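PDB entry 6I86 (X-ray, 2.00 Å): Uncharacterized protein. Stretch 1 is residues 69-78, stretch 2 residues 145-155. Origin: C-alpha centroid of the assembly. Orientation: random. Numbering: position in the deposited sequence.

Stretch 1 69-78: RSSAPAFEMV
Stretch 2, residues 145-155: GPDGIITLWPE

An irregular segment can pack against a β-strand with very little backbone pairing if a few side chains supply the surface, and residues 69-78 against strand 148-154 illustrate the principle. One direct hydrogen bond joins them, Arg 69 N to Leu 152 O (2.8 Å, 169° at the hydrogen), with Arg 69 CA 5.2 Å from Trp 153 CA. Arg 69, extended at phi/psi -125/154, continues with its O 3.1 Å from Trp 153 CB.

Trp 153 (-151/153) points toward the segment with chi1 p and chi2 95°, so its indole offers one face to the turning chain. Over that face lies Ala 72 (-59/147), its CA 3.6 Å from the six-membered ring centroid and 4° off the normal, a CH-pi contact; Ala 72 CB reaches Trp 153 CZ2 at 3.6 Å.

The Arg 69 side chain (t, t, m) runs past Thr 151, CB to CG2 3.8 Å, and a water bridges the two, 2.9 Å from Arg 69 NH2 and 2.8 Å from Thr 151 OG1.

Residues 74-76 make no contact, and the chain returns at Met 77 (-55/126; chi1 to chi3 all t), the residue with the most surface covered by the other stretch. Met 77 CA lies 7.2 Å from Ile 149 CA, so the segment runs from Trp 153 back to Ile 149, against the direction of the strand. Its CG lies 4.0 Å from Ile 149 CD1, while Met 77 CE ends 3.4 Å from the O of Pro 146, which follows a cis peptide bond.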

# COMPACT_ATOMS: atom_id res chain seq x y z
N ARG A 69 -10.49 -2.93 8.73
CA ARG A 69 -11.03 -2.59 10.04
C ARG A 69 -12.50 -2.24 9.87
O ARG A 69 -12.95 -1.83 8.80
CB ARG A 69 -10.25 -1.43 10.67
CG ARG A 69 -10.29 -1.40 12.20
CD ARG A 69 -9.52 -0.21 12.76
NE ARG A 69 -8.07 -0.42 12.79
CZ ARG A 69 -7.44 -1.24 13.62
NH1 ARG A 69 -8.12 -1.94 14.52
NH2 ARG A 69 -6.12 -1.36 13.56
N SER A 70 -13.27 -2.42 10.95
CA SER A 70 -14.70 -2.15 10.88
C SER A 70 -15.01 -0.67 10.78
O SER A 70 -16.09 -0.30 10.32
CB SER A 70 -15.42 -2.74 12.09
OG SER A 70 -15.12 -2.01 13.27
N SER A 71 -14.08 0.19 11.20
CA SER A 71 -14.23 1.64 11.10
C SER A 71 -12.84 2.25 11.19
O SER A 71 -11.82 1.54 11.17
CB SER A 71 -15.18 2.17 12.18
OG SER A 71 -14.59 2.08 13.47
N ALA A 72 -12.78 3.58 11.28
CA ALA A 72 -11.51 4.26 11.46
C ALA A 72 -10.84 3.78 12.74
O ALA A 72 -11.51 3.43 13.72
CB ALA A 72 -11.73 5.77 11.51
N PRO A 73 -9.50 3.73 12.77
CA PRO A 73 -8.81 3.18 13.94
C PRO A 73 -9.04 4.03 15.17
O PRO A 73 -9.11 5.26 15.11
CB PRO A 73 -7.34 3.18 13.52
CG PRO A 73 -7.25 4.18 12.41
CD PRO A 73 -8.57 4.12 11.70
N ALA A 74 -9.18 3.35 16.32
CA ALA A 74 -9.29 4.05 17.59
C ALA A 74 -7.97 4.70 17.98
O ALA A 74 -7.96 5.74 18.65
CB ALA A 74 -9.77 3.09 18.68
N PHE A 75 -6.85 4.10 17.57
CA PHE A 75 -5.53 4.61 17.90
C PHE A 75 -4.72 4.79 16.63
O PHE A 75 -4.58 3.86 15.83
CB PHE A 75 -4.80 3.66 18.86
CG PHE A 75 -5.51 3.47 20.17
CD1 PHE A 75 -5.34 4.38 21.19
CD2 PHE A 75 -6.35 2.39 20.36
CE1 PHE A 75 -6.00 4.22 22.40
CE2 PHE A 75 -7.01 2.22 21.57
CZ PHE A 75 -6.84 3.14 22.59
N GLU A 76 -4.18 5.99 16.45
CA GLU A 76 -3.33 6.28 15.31
C GLU A 76 -2.01 5.53 15.43
O GLU A 76 -1.59 5.12 16.51
CB GLU A 76 -3.08 7.79 15.21
CG GLU A 76 -2.16 8.33 16.30
CD GLU A 76 -2.27 9.83 16.48
OE1 GLU A 76 -3.06 10.46 15.75
OE2 GLU A 76 -1.57 10.38 17.36
N MET A 77 -1.36 5.34 14.28
CA MET A 77 -0.01 4.80 14.25
C MET A 77 0.90 5.66 15.13
O MET A 77 0.97 6.88 14.97
CB MET A 77 0.50 4.76 12.81
CG MET A 77 1.92 4.25 12.64
SD MET A 77 2.47 4.59 10.96
CE MET A 77 3.93 3.57 10.83
N VAL A 78 1.58 5.00 16.07
CA VAL A 78 2.23 5.71 17.17
C VAL A 78 3.30 6.67 16.65
O VAL A 78 3.36 7.84 17.06
CB VAL A 78 2.80 4.70 18.18
CG1 VAL A 78 3.91 5.32 19.01
CG2 VAL A 78 1.69 4.17 19.08
N GLY A 145 9.84 -1.69 12.23
CA GLY A 145 8.67 -1.41 11.44
C GLY A 145 7.39 -1.66 12.22
O GLY A 145 7.42 -1.95 13.41
N PRO A 146 6.24 -1.55 11.54
CA PRO A 146 6.12 -1.23 10.11
C PRO A 146 6.45 0.23 9.79
O PRO A 146 6.26 1.11 10.62
CB PRO A 146 4.65 -1.52 9.81
CG PRO A 146 3.95 -1.33 11.11
CD PRO A 146 4.92 -1.77 12.17
N ASP A 147 6.96 0.46 8.58
CA ASP A 147 7.21 1.82 8.13
C ASP A 147 5.91 2.56 7.85
O ASP A 147 5.86 3.79 7.95
CB ASP A 147 8.10 1.81 6.89
CG ASP A 147 9.41 1.09 7.12
OD1 ASP A 147 10.35 1.72 7.67
OD2 ASP A 147 9.51 -0.10 6.77
N GLY A 148 4.85 1.83 7.52
CA GLY A 148 3.54 2.43 7.31
C GLY A 148 2.44 1.43 7.57
O GLY A 148 2.66 0.21 7.57
N ILE A 149 1.24 1.96 7.81
CA ILE A 149 0.06 1.14 8.04
C ILE A 149 -1.05 1.66 7.14
O ILE A 149 -1.38 2.85 7.17
CB ILE A 149 -0.39 1.17 9.52
CG1 ILE A 149 0.74 0.69 10.43
CG2 ILE A 149 -1.62 0.30 9.71
CD1 ILE A 149 0.37 0.66 11.90
N ILE A 150 -1.63 0.77 6.34
CA ILE A 150 -2.73 1.09 5.44
C ILE A 150 -3.98 0.44 5.99
O ILE A 150 -4.07 -0.79 6.09
CB ILE A 150 -2.45 0.61 4.00
CG1 ILE A 150 -1.07 1.07 3.55
CG2 ILE A 150 -3.52 1.14 3.06
CD1 ILE A 150 -0.87 2.57 3.69
N THR A 151 -4.97 1.26 6.36
CA THR A 151 -6.19 0.77 6.98
C THR A 151 -7.37 1.04 6.06
O THR A 151 -7.57 2.17 5.60
CB THR A 151 -6.43 1.42 8.34
OG1 THR A 151 -5.28 1.22 9.17
CG2 THR A 151 -7.64 0.78 9.02
N LEU A 152 -8.16 -0.00 5.81
CA LEU A 152 -9.37 0.09 5.00
C LEU A 152 -10.59 -0.11 5.89
O LEU A 152 -10.56 -0.91 6.82
CB LEU A 152 -9.37 -0.97 3.89
CG LEU A 152 -8.56 -0.80 2.60
CD1 LEU A 152 -7.07 -0.68 2.86
CD2 LEU A 152 -8.86 -1.95 1.65
N TRP A 153 -11.65 0.64 5.60
CA TRP A 153 -12.95 0.36 6.20
C TRP A 153 -14.02 0.81 5.22
O TRP A 153 -13.77 1.69 4.40
CB TRP A 153 -13.11 1.03 7.58
CG TRP A 153 -13.10 2.53 7.64
CD1 TRP A 153 -14.18 3.36 7.64
CD2 TRP A 153 -11.95 3.37 7.78
NE1 TRP A 153 -13.77 4.66 7.74
CE2 TRP A 153 -12.41 4.70 7.83
CE3 TRP A 153 -10.57 3.13 7.85
CZ2 TRP A 153 -11.54 5.79 7.94
CZ3 TRP A 153 -9.71 4.21 7.96
CH2 TRP A 153 -10.20 5.52 8.01
N PRO A 154 -15.21 0.20 5.27
CA PRO A 154 -16.19 0.40 4.19
C PRO A 154 -16.57 1.86 4.02
O PRO A 154 -16.81 2.58 5.00
CB PRO A 154 -17.40 -0.43 4.65
CG PRO A 154 -16.82 -1.46 5.57
CD PRO A 154 -15.70 -0.76 6.28
N GLU A 155 -16.61 2.31 2.77
CA GLU A 155 -17.07 3.65 2.46
C GLU A 155 -18.59 3.68 2.48
O GLU A 155 -19.25 2.98 1.70
CB GLU A 155 -16.52 4.12 1.11
CG GLU A 155 -16.70 5.62 0.90
CD GLU A 155 -15.68 6.22 -0.04
OE1 GLU A 155 -14.86 5.47 -0.61
OE2 GLU A 155 -15.68 7.46 -0.20
O HOH W 1 -5.45 0.93 11.90